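Local coordinates for protein probable enoyl-CoA hydratase/isomerase (Pseudomonas aeruginosa, PDB 7CRD) that binds coenzyme A and probably shifts the double bond of enoyl-CoA substrates from the delta-3 to the delta-2 position, at residues L13-L18 with V50-G55. Sequence-based numbering, arbitrary orientation.
Sequences LLTLRL and VVLITG
L14, L16 and L18 are joined to V50, L52 and T54 by a ladder of five backbone hydrogen bonds, the parallel strand pairing of a beta-alpha-beta unit in the crotonase fold. Helix 29-44 makes the crossover, and the N-to-C directions of the two strands differ by just 18°. L14, L16 and L18 each supply an N-H to strand 50-54: L14 N to V50 O (2.9 Å), L16 N to L52 O (2.7 Å) and L18 N to T54 O. In return L14 O accepts from L52 N at 2.8 Å, and L16 O from T54 N. All five N-H...O angles reach at least 157°, and five consecutive pairs, from L13 with V50 to R17 with T54, keep the register unbroken. Weaker CA-H...O contacts accompany it, such as V51 CA to L14 O at 3.1 Å.

Apolar packing alternates between the two faces. L14, L16, V51 and I53 share one face; on it A42 of helix 29-44 touches L14 and V51, and A38 touches L16; L14 CB lies 4.2 Å from V51 CG2. L13, T15, V50, L52 and T54 occupy the other face, where helix 182-196 covers V50, L52 and T54. With CG anti to its backbone N (chi1 174°), L13 brings CD1 to 4.1 Å from L52 CB. T15 and L52 lie side by side, T15 CG2 4.0 Å from L52 CD2.

Polar ends are held outside the pair: R17 forms a salt bridge with E8 of strand 5-10, and T54 OG1 hydrogen-bonds to A98 O and G56 N. Near the CoA-binding residue S62, L18 turns CD1 over the last rung, 3.7 Å from T54 O.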
loop_
_atom_site.group_PDB
_atom_site.type_symbol
_atom_site.label_atom_id
_atom_site.label_comp_id
_atom_site.label_asym_id
_atom_site.label_seq_id
_atom_site.Cartn_x
_atom_site.Cartn_y
_atom_site.Cartn_z
ATOM N N LEU A 13 -9.753 14.641 -9.431
ATOM C CA LEU A 13 -8.920 13.981 -8.434
ATOM C C LEU A 13 -9.785 13.432 -7.309
ATOM O O LEU A 13 -10.640 14.145 -6.776
ATOM C CB LEU A 13 -7.880 14.952 -7.878
ATOM C CG LEU A 13 -7.035 14.432 -6.717
ATOM C CD1 LEU A 13 -6.252 13.189 -7.144
ATOM C CD2 LEU A 13 -6.102 15.518 -6.210
ATOM N N LEU A 14 -9.576 12.162 -6.968
ATOM C CA LEU A 14 -10.198 11.534 -5.808
ATOM C C LEU A 14 -9.106 11.204 -4.802
ATOM O O LEU A 14 -8.144 10.510 -5.142
ATOM C CB LEU A 14 -10.950 10.264 -6.201
ATOM C CG LEU A 14 -11.644 9.626 -5.000
ATOM C CD1 LEU A 14 -12.978 10.292 -4.816
ATOM C CD2 LEU A 14 -11.821 8.142 -5.167
ATOM N N THR A 15 -9.249 11.695 -3.574
ATOM C CA THR A 15 -8.267 11.461 -2.522
ATOM C C THR A 15 -8.844 10.532 -1.464
ATOM O O THR A 15 -9.899 10.820 -0.890
ATOM C CB THR A 15 -7.833 12.768 -1.858
ATOM O OG1 THR A 15 -7.230 13.629 -2.828
ATOM C CG2 THR A 15 -6.824 12.484 -0.753
ATOM N N LEU A 16 -8.153 9.432 -1.197
ATOM C CA LEU A 16 -8.499 8.552 -0.083
ATOM C C LEU A 16 -7.561 8.877 1.068
ATOM O O LEU A 16 -6.361 8.610 0.977
ATOM C CB LEU A 16 -8.369 7.082 -0.469
ATOM C CG LEU A 16 -9.224 6.595 -1.622
ATOM C CD1 LEU A 16 -8.842 5.169 -1.976
ATOM C CD2 LEU A 16 -10.681 6.702 -1.229
ATOM N N ARG A 17 -8.097 9.453 2.145
ATOM C CA ARG A 17 -7.296 9.843 3.298
ATOM C C ARG A 17 -7.592 8.909 4.466
ATOM O O ARG A 17 -8.730 8.852 4.948
ATOM C CB ARG A 17 -7.558 11.295 3.701
ATOM C CG ARG A 17 -7.123 11.600 5.132
ATOM C CD ARG A 17 -6.690 13.046 5.306
ATOM N NE ARG A 17 -7.270 13.908 4.286
ATOM C CZ ARG A 17 -6.621 14.916 3.719
ATOM N NH1 ARG A 17 -7.216 15.655 2.789
ATOM N NH2 ARG A 17 -5.375 15.185 4.083
ATOM N N LEU A 18 -6.575 8.171 4.901
ATOM C CA LEU A 18 -6.690 7.357 6.100
ATOM C C LEU A 18 -6.764 8.290 7.300
ATOM O O LEU A 18 -5.956 9.208 7.422
ATOM C CB LEU A 18 -5.490 6.408 6.223
ATOM C CG LEU A 18 -5.446 5.140 5.351
ATOM C CD1 LEU A 18 -5.465 5.438 3.872
ATOM C CD2 LEU A 18 -4.226 4.292 5.696
ATOM N N VAL A 50 -7.648 10.609 -11.594
ATOM C CA VAL A 50 -6.484 10.257 -10.785
ATOM C C VAL A 50 -6.943 10.036 -9.347
ATOM O O VAL A 50 -7.798 10.771 -8.843
ATOM C CB VAL A 50 -5.394 11.357 -10.835
ATOM C CG1 VAL A 50 -4.219 10.981 -9.944
ATOM C CG2 VAL A 50 -4.925 11.610 -12.274
ATOM N N VAL A 51 -6.364 9.033 -8.680
ATOM C CA VAL A 51 -6.615 8.772 -7.265
ATOM C C VAL A 51 -5.342 9.035 -6.466
ATOM O O VAL A 51 -4.246 8.628 -6.872
ATOM C CB VAL A 51 -7.122 7.327 -7.061
ATOM C CG1 VAL A 51 -7.133 6.956 -5.569
ATOM C CG2 VAL A 51 -8.507 7.168 -7.670
ATOM N N LEU A 52 -5.487 9.714 -5.326
ATOM C CA LEU A 52 -4.389 9.954 -4.393
ATOM C C LEU A 52 -4.693 9.247 -3.083
ATOM O O LEU A 52 -5.809 9.350 -2.564
ATOM C CB LEU A 52 -4.176 11.453 -4.130
ATOM C CG LEU A 52 -3.191 11.803 -2.996
ATOM C CD1 LEU A 52 -1.754 11.504 -3.415
ATOM C CD2 LEU A 52 -3.312 13.258 -2.534
ATOM N N ILE A 53 -3.709 8.532 -2.550
ATOM C CA ILE A 53 -3.844 7.826 -1.282
ATOM C C ILE A 53 -2.867 8.436 -0.290
ATOM O O ILE A 53 -1.676 8.571 -0.594
ATOM C CB ILE A 53 -3.583 6.317 -1.437
ATOM C CG1 ILE A 53 -4.506 5.717 -2.488
ATOM C CG2 ILE A 53 -3.820 5.599 -0.098
ATOM C CD1 ILE A 53 -4.299 4.222 -2.662
ATOM N N THR A 54 -3.361 8.790 0.899
ATOM C CA THR A 54 -2.509 9.438 1.880
ATOM C C THR A 54 -3.074 9.221 3.274
ATOM O O THR A 54 -4.257 8.925 3.449
ATOM C CB THR A 54 -2.382 10.939 1.593
ATOM O OG1 THR A 54 -1.432 11.518 2.489
ATOM C CG2 THR A 54 -3.739 11.607 1.781
ATOM N N GLY A 55 -2.205 9.377 4.266
ATOM C CA GLY A 55 -2.633 9.395 5.645
ATOM C C GLY A 55 -2.501 10.768 6.271
ATOM O O GLY A 55 -2.775 10.931 7.463
#